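Local coordinates for Nup188 (PDB 4KF8), which is a scaffold nucleoporin of the nuclear pore complex whose architecture resembles that of nuclear transport receptors, at residues A[199-203]-A[280-284]; A[212-216]-A[284-288]; A[220-224]-A[291-295]. All blocks are in the same frame, centred on the assembly; numbering follows the deposited sequence.

Contact 1: residues A[199-203]-A[280-284]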
loop_
_atom_site.group_PDB
_atom_site.type_symbol
_atom_site.label_atom_id
_atom_site.label_comp_id
_atom_site.label_asym_id
_atom_site.label_seq_id
_atom_site.Cartn_x
_atom_site.Cartn_y
_atom_site.Cartn_z
ATOM N N VAL A 199 7.366 -3.611 -17.323
ATOM C CA VAL A 199 6.949 -3.613 -15.926
ATOM C C VAL A 199 6.510 -5.005 -15.473
ATOM O O VAL A 199 5.571 -5.584 -16.020
ATOM C CB VAL A 199 5.826 -2.584 -15.680
ATOM C CG1 VAL A 199 4.801 -2.638 -16.800
ATOM C CG2 VAL A 199 5.176 -2.812 -14.326
ATOM N N SER A 200 7.203 -5.539 -14.471
ATOM C CA SER A 200 6.939 -6.888 -13.979
ATOM C C SER A 200 7.600 -7.092 -12.620
ATOM O O SER A 200 8.616 -6.466 -12.326
ATOM C CB SER A 200 7.455 -7.926 -14.985
ATOM O OG SER A 200 7.182 -9.250 -14.562
ATOM N N PRO A 201 7.016 -7.961 -11.779
ATOM C CA PRO A 201 7.616 -8.285 -10.479
ATOM C C PRO A 201 8.959 -8.995 -10.639
ATOM O O PRO A 201 9.811 -8.922 -9.752
ATOM C CB PRO A 201 6.603 -9.245 -9.849
ATOM C CG PRO A 201 5.338 -9.010 -10.572
ATOM C CD PRO A 201 5.702 -8.599 -11.957
ATOM N N PHE A 202 9.136 -9.676 -11.766
ATOM C CA PHE A 202 10.358 -10.420 -12.037
ATOM C C PHE A 202 11.187 -9.732 -13.112
ATOM O O PHE A 202 11.325 -10.251 -14.218
ATOM C CB PHE A 202 10.024 -11.835 -12.510
ATOM C CG PHE A 202 8.911 -12.487 -11.747
ATOM C CD1 PHE A 202 9.152 -13.085 -10.520
ATOM C CD2 PHE A 202 7.625 -12.517 -12.263
ATOM C CE1 PHE A 202 8.130 -13.691 -9.821
ATOM C CE2 PHE A 202 6.599 -13.123 -11.569
ATOM C CZ PHE A 202 6.853 -13.712 -10.348
ATOM N N THR A 203 11.734 -8.565 -12.797
ATOM C CA THR A 203 12.552 -7.846 -13.765
ATOM C C THR A 203 13.995 -7.707 -13.310
ATOM O O THR A 203 14.281 -7.664 -12.113
ATOM C CB THR A 203 11.993 -6.444 -14.070
ATOM O OG1 THR A 203 11.784 -5.731 -12.846
ATOM C CG2 THR A 203 10.684 -6.551 -14.811
ATOM N N PHE A 280 8.267 -17.637 -13.388
ATOM C CA PHE A 280 7.803 -17.803 -12.012
ATOM C C PHE A 280 6.440 -17.149 -11.756
ATOM O O PHE A 280 5.831 -16.570 -12.658
ATOM C CB PHE A 280 8.839 -17.229 -11.033
ATOM C CG PHE A 280 10.137 -18.006 -10.971
ATOM C CD1 PHE A 280 10.287 -19.209 -11.650
ATOM C CD2 PHE A 280 11.197 -17.534 -10.216
ATOM C CE1 PHE A 280 11.475 -19.930 -11.597
ATOM C CE2 PHE A 280 12.398 -18.244 -10.144
ATOM C CZ PHE A 280 12.527 -19.440 -10.840
ATOM N N VAL A 281 5.970 -17.251 -10.514
ATOM C CA VAL A 281 4.733 -16.602 -10.083
ATOM C C VAL A 281 4.870 -16.040 -8.665
ATOM O O VAL A 281 5.292 -16.742 -7.746
ATOM C CB VAL A 281 3.519 -17.555 -10.168
ATOM C CG1 VAL A 281 3.938 -18.975 -9.879
ATOM C CG2 VAL A 281 2.412 -17.116 -9.219
ATOM N N ALA A 282 4.521 -14.767 -8.497
ATOM C CA ALA A 282 4.676 -14.086 -7.217
ATOM C C ALA A 282 3.365 -14.004 -6.449
ATOM O O ALA A 282 2.297 -14.289 -6.986
ATOM C CB ALA A 282 5.242 -12.693 -7.427
ATOM N N LEU A 283 3.456 -13.601 -5.187
ATOM C CA LEU A 283 2.274 -13.438 -4.353
ATOM C C LEU A 283 1.585 -12.111 -4.661
ATOM O O LEU A 283 0.358 -12.008 -4.611
ATOM C CB LEU A 283 2.652 -13.505 -2.874
ATOM C CG LEU A 283 1.491 -13.586 -1.884
ATOM C CD1 LEU A 283 0.845 -14.960 -1.930
ATOM C CD2 LEU A 283 1.956 -13.243 -0.477
ATOM N N VAL A 284 2.382 -11.096 -4.982
ATOM C CA VAL A 284 1.848 -9.794 -5.368
ATOM C C VAL A 284 1.051 -9.879 -6.670
ATOM O O VAL A 284 0.150 -9.077 -6.905
ATOM C CB VAL A 284 2.964 -8.737 -5.524
ATOM C CG1 VAL A 284 3.472 -8.289 -4.162
ATOM C CG2 VAL A 284 4.100 -9.276 -6.382
#
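This is a small, apolar loop-to-loop contact at the ends of two helices of the all-helical Nup188 C-terminal domain, an alpha-solenoid-like stack that shares structural properties with nuclear transport receptors. The 199-203 loop leads into helix 206-226 and the 280-284 segment runs into helix 284-303, so the two lead-ins meet beside the starts of their helices. F202 does most of the work. Its ring lies against the extended backbone of 280-282, with F280 CB over one face, 4.2 Å from the ring centroid in a CH-pi contact, whereas the phenyl ring of F280 leads away. P201 adds a second, looser patch: its CB is 4.3 Å from V284 CG2 and 4.4 Å from A282 CB. No hydrogen bond crosses between the segments; the backbone of V281 is instead hydrogen-bonded to R337 and L339, at and just after the end of helix 331-337. At the edge of the F202 ring, CZ comes within 3.2 Å of the A282 backbone N and 3.5 Å of A282 CB.

Contact 2: residues A[212-216]-A[284-288]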
loop_
_atom_site.group_PDB
_atom_site.type_symbol
_atom_site.label_atom_id
_atom_site.label_comp_id
_atom_site.label_asym_id
_atom_site.label_seq_id
_atom_site.Cartn_x
_atom_site.Cartn_y
_atom_site.Cartn_z
ATOM N N TYR A 212 5.971 -1.664 -10.973
ATOM C CA TYR A 212 4.966 -2.671 -10.651
ATOM C C TYR A 212 4.512 -2.556 -9.203
ATOM O O TYR A 212 3.333 -2.736 -8.896
ATOM C CB TYR A 212 5.488 -4.085 -10.913
ATOM C CG TYR A 212 4.454 -5.148 -10.621
ATOM C CD1 TYR A 212 3.570 -5.574 -11.604
ATOM C CD2 TYR A 212 4.347 -5.714 -9.357
ATOM C CE1 TYR A 212 2.617 -6.535 -11.337
ATOM C CE2 TYR A 212 3.394 -6.669 -9.081
ATOM C CZ TYR A 212 2.533 -7.078 -10.075
ATOM O OH TYR A 212 1.588 -8.035 -9.805
ATOM N N ALA A 213 5.460 -2.268 -8.319
ATOM C CA ALA A 213 5.182 -2.141 -6.896
ATOM C C ALA A 213 4.250 -0.968 -6.626
ATOM O O ALA A 213 3.369 -1.047 -5.777
ATOM C CB ALA A 213 6.476 -1.976 -6.124
ATOM N N ILE A 214 4.456 0.119 -7.361
ATOM C CA ILE A 214 3.641 1.317 -7.225
ATOM C C ILE A 214 2.205 1.053 -7.683
ATOM O O ILE A 214 1.245 1.496 -7.055
ATOM C CB ILE A 214 4.265 2.480 -8.023
ATOM C CG1 ILE A 214 5.586 2.904 -7.377
ATOM C CG2 ILE A 214 3.319 3.663 -8.100
ATOM C CD1 ILE A 214 6.368 3.917 -8.174
ATOM N N TRP A 215 2.071 0.304 -8.772
ATOM C CA TRP A 215 0.768 -0.042 -9.329
ATOM C C TRP A 215 0.039 -1.105 -8.503
ATOM O O TRP A 215 -1.129 -0.935 -8.153
ATOM C CB TRP A 215 0.938 -0.493 -10.786
ATOM C CG TRP A 215 -0.125 -1.421 -11.310
ATOM C CD1 TRP A 215 -0.082 -2.786 -11.328
ATOM C CD2 TRP A 215 -1.370 -1.053 -11.916
ATOM N NE1 TRP A 215 -1.226 -3.289 -11.895
ATOM C CE2 TRP A 215 -2.033 -2.246 -12.267
ATOM C CE3 TRP A 215 -1.990 0.169 -12.194
ATOM C CZ2 TRP A 215 -3.286 -2.254 -12.879
ATOM C CZ3 TRP A 215 -3.235 0.161 -12.802
ATOM C CH2 TRP A 215 -3.869 -1.045 -13.138
ATOM N N ALA A 216 0.735 -2.190 -8.179
ATOM C CA ALA A 216 0.120 -3.322 -7.485
ATOM C C ALA A 216 -0.110 -3.078 -5.995
ATOM O O ALA A 216 -1.173 -3.394 -5.462
ATOM C CB ALA A 216 0.949 -4.575 -7.688
ATOM N N VAL A 284 2.382 -11.096 -4.982
ATOM C CA VAL A 284 1.848 -9.794 -5.368
ATOM C C VAL A 284 1.051 -9.879 -6.670
ATOM O O VAL A 284 0.150 -9.077 -6.905
ATOM C CB VAL A 284 2.964 -8.737 -5.524
ATOM C CG1 VAL A 284 3.472 -8.289 -4.162
ATOM C CG2 VAL A 284 4.100 -9.276 -6.382
ATOM N N ALA A 285 1.391 -10.852 -7.509
ATOM C CA ALA A 285 0.701 -11.049 -8.774
ATOM C C ALA A 285 -0.718 -11.543 -8.530
ATOM O O ALA A 285 -1.624 -11.273 -9.313
ATOM C CB ALA A 285 1.463 -12.032 -9.644
ATOM N N LEU A 286 -0.900 -12.269 -7.432
ATOM C CA LEU A 286 -2.202 -12.813 -7.077
ATOM C C LEU A 286 -3.097 -11.750 -6.453
ATOM O O LEU A 286 -4.317 -11.797 -6.596
ATOM C CB LEU A 286 -2.042 -13.992 -6.114
ATOM C CG LEU A 286 -1.257 -15.194 -6.642
ATOM C CD1 LEU A 286 -1.162 -16.288 -5.588
ATOM C CD2 LEU A 286 -1.897 -15.725 -7.907
ATOM N N SER A 287 -2.487 -10.792 -5.763
ATOM C CA SER A 287 -3.238 -9.728 -5.103
ATOM C C SER A 287 -3.590 -8.619 -6.085
ATOM O O SER A 287 -4.612 -7.951 -5.940
ATOM C CB SER A 287 -2.442 -9.153 -3.931
ATOM O OG SER A 287 -1.292 -8.463 -4.385
ATOM N N GLU A 288 -2.728 -8.426 -7.076
ATOM C CA GLU A 288 -2.986 -7.477 -8.149
ATOM C C GLU A 288 -4.245 -7.893 -8.895
ATOM O O GLU A 288 -5.163 -7.095 -9.091
ATOM C CB GLU A 288 -1.806 -7.446 -9.118
ATOM C CG GLU A 288 -1.982 -6.481 -10.273
ATOM C CD GLU A 288 -1.252 -6.928 -11.518
ATOM O OE1 GLU A 288 -0.996 -8.143 -11.650
ATOM O OE2 GLU A 288 -0.936 -6.069 -12.368
#
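E288 is the polar centre of this buried contact. Its carboxylate accepts a hydrogen bond from the indole of W215, NE1 to OE2 at 2.8 Å with an N-H...O angle of 152°, and the bond lies near the plane of the indole at its edge. The hydroxyl of Y212 sits close to the other carboxylate oxygen, 3.2 Å from OH to E288 OE1, and also 3.4 Å from OH to V284 O; both are weak, and its single proton could serve either. R255 forms a long, weak ion pair with E288 OE2. The two aromatic side chains start sideways from helix 206-226, yet their t rotamers carry their polar ends across to helix 284-303. The pair belongs to the helical solenoid-like stack, its two segments running in the same general direction at 40° with axes 10.6 Å apart at closest approach. Y212 and W215 span this gap. The backbones come nearest at A216 and E288, whose CA atoms are 5.2 Å apart, and here the small A216 side chain meets the glutamate stem, CB to CB at 4.2 Å. Toward the start of helix 284-303, Y212 CE2 packs on V284 CG2 at 3.8 Å, and Y212 OH lies 3.3 Å from A285 CA.

Contact 3: residues A[220-224]-A[291-295]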
loop_
_atom_site.group_PDB
_atom_site.type_symbol
_atom_site.label_atom_id
_atom_site.label_comp_id
_atom_site.label_asym_id
_atom_site.label_seq_id
_atom_site.Cartn_x
_atom_site.Cartn_y
_atom_site.Cartn_z
ATOM N N LEU A 220 -3.664 0.305 -7.016
ATOM C CA LEU A 220 -4.831 -0.574 -6.939
ATOM C C LEU A 220 -5.526 -0.625 -5.569
ATOM O O LEU A 220 -6.751 -0.510 -5.505
ATOM C CB LEU A 220 -4.497 -1.986 -7.429
ATOM C CG LEU A 220 -4.068 -2.109 -8.889
ATOM C CD1 LEU A 220 -3.839 -3.565 -9.248
ATOM C CD2 LEU A 220 -5.106 -1.487 -9.799
ATOM N N PRO A 221 -4.763 -0.811 -4.472
ATOM C CA PRO A 221 -5.454 -0.776 -3.177
ATOM C C PRO A 221 -5.965 0.620 -2.825
ATOM O O PRO A 221 -6.887 0.746 -2.020
ATOM C CB PRO A 221 -4.372 -1.221 -2.188
ATOM C CG PRO A 221 -3.098 -0.936 -2.867
ATOM C CD PRO A 221 -3.348 -1.185 -4.315
ATOM N N LEU A 222 -5.369 1.649 -3.420
ATOM C CA LEU A 222 -5.890 3.002 -3.294
ATOM C C LEU A 222 -7.269 3.091 -3.937
ATOM O O LEU A 222 -8.201 3.631 -3.346
ATOM C CB LEU A 222 -4.943 4.014 -3.941
ATOM C CG LEU A 222 -4.019 4.809 -3.015
ATOM C CD1 LEU A 222 -2.949 5.540 -3.809
ATOM C CD2 LEU A 222 -4.818 5.793 -2.181
ATOM N N LEU A 223 -7.397 2.547 -5.145
ATOM C CA LEU A 223 -8.658 2.597 -5.883
ATOM C C LEU A 223 -9.779 1.840 -5.174
ATOM O O LEU A 223 -10.940 2.243 -5.225
ATOM C CB LEU A 223 -8.474 2.047 -7.298
ATOM C CG LEU A 223 -7.497 2.799 -8.202
ATOM C CD1 LEU A 223 -7.481 2.182 -9.585
ATOM C CD2 LEU A 223 -7.843 4.276 -8.275
ATOM N N LEU A 224 -9.424 0.739 -4.519
ATOM C CA LEU A 224 -10.387 -0.061 -3.772
ATOM C C LEU A 224 -10.923 0.716 -2.578
ATOM O O LEU A 224 -12.053 0.501 -2.141
ATOM C CB LEU A 224 -9.736 -1.355 -3.279
ATOM C CG LEU A 224 -9.306 -2.396 -4.310
ATOM C CD1 LEU A 224 -8.145 -3.206 -3.770
ATOM C CD2 LEU A 224 -10.468 -3.307 -4.650
ATOM N N SER A 291 -7.228 -7.559 -6.722
ATOM C CA SER A 291 -7.682 -6.173 -6.678
ATOM C C SER A 291 -8.496 -5.819 -7.915
ATOM O O SER A 291 -9.598 -5.290 -7.811
ATOM C CB SER A 291 -6.488 -5.221 -6.549
ATOM O OG SER A 291 -5.896 -5.306 -5.264
ATOM N N LEU A 292 -7.936 -6.117 -9.081
ATOM C CA LEU A 292 -8.584 -5.836 -10.355
ATOM C C LEU A 292 -9.929 -6.538 -10.491
ATOM O O LEU A 292 -10.866 -5.990 -11.071
ATOM C CB LEU A 292 -7.671 -6.242 -11.511
ATOM C CG LEU A 292 -6.449 -5.356 -11.731
ATOM C CD1 LEU A 292 -5.505 -5.978 -12.741
ATOM C CD2 LEU A 292 -6.899 -3.981 -12.188
ATOM N N ALA A 293 -10.021 -7.751 -9.960
ATOM C CA ALA A 293 -11.258 -8.520 -10.025
ATOM C C ALA A 293 -12.369 -7.829 -9.241
ATOM O O ALA A 293 -13.525 -7.825 -9.662
ATOM C CB ALA A 293 -11.038 -9.933 -9.510
ATOM N N LEU A 294 -12.010 -7.243 -8.104
ATOM C CA LEU A 294 -12.959 -6.494 -7.287
ATOM C C LEU A 294 -13.356 -5.176 -7.942
ATOM O O LEU A 294 -14.531 -4.810 -7.954
ATOM C CB LEU A 294 -12.377 -6.224 -5.898
ATOM C CG LEU A 294 -12.445 -7.381 -4.903
ATOM C CD1 LEU A 294 -11.783 -6.994 -3.590
ATOM C CD2 LEU A 294 -13.895 -7.791 -4.683
ATOM N N LEU A 295 -12.371 -4.464 -8.482
ATOM C CA LEU A 295 -12.622 -3.183 -9.129
ATOM C C LEU A 295 -13.575 -3.330 -10.312
ATOM O O LEU A 295 -14.603 -2.660 -10.375
ATOM C CB LEU A 295 -11.310 -2.532 -9.575
ATOM C CG LEU A 295 -10.404 -2.045 -8.442
ATOM C CD1 LEU A 295 -9.134 -1.398 -8.977
ATOM C CD2 LEU A 295 -11.155 -1.086 -7.535
#
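L224 lays its methyls over one turn of helix 284-303, with CD2 3.7 Å from both L294 CB and L295 CD2; its CA-to-CB bond points sideways, but the end of the side chain comes nearer. The interface is a leucine-rich helix-helix packing within the solenoid-like stack of the domain. The two segments run nearly alongside each other, 30° apart in direction, with their axes approaching to 9.8 Å, and the CA pairs L220-S291 (6.3 Å) and L224-L295 (6.6 Å) stay in step over one helical turn. At the first of these pairs a small residue brings the helices together: L220 CB rests 3.9 Å from S291 CB. Farther out, L220 CD2 lies 3.9 Å from L292 CD2 and 4.1 Å from L295 CD1. That L295 methyl also meets L223 CB at 3.9 Å, so L295 packs against L220, L223 and L224 of the facing helix. Helix 235-242 joins the same apolar cluster through L242, which touches L220, L223 and L292. P221 lacks an amide hydrogen, and helix 206-226 is kinked at this residue; its CA-to-CB bond points away from the interface. No hydrogen bond links the two segments. The hydroxyl of S291 is instead bonded to S287 O of its own helix, and L224 CD1 lies 3.4 Å from S291 OG.

Overall arrangement
The three contacts follow one seam between helices 206-226 and 284-303, from the loops that precede them to the last turns of helix 206-226 and the middle of helix 284-303. Contacts 1 and 2 have centres 8 Å apart and share V284; they join directly where P201 CG meets Y212 CE2 at 3.4 Å. Contact 3 lies farther along both helices, its centre 10 Å from that of contact 2, and E288 CG touches L220 CD1 at 3.6 Å to make the packing continuous. Contacts 1 and 3 do not touch, with centres 18 Å apart and nearest atoms about 7 Å apart. Within helix 206-226, a probable hydrogen bond from L220 N to W215 O, 3.0 Å, joins contacts 2 and 3.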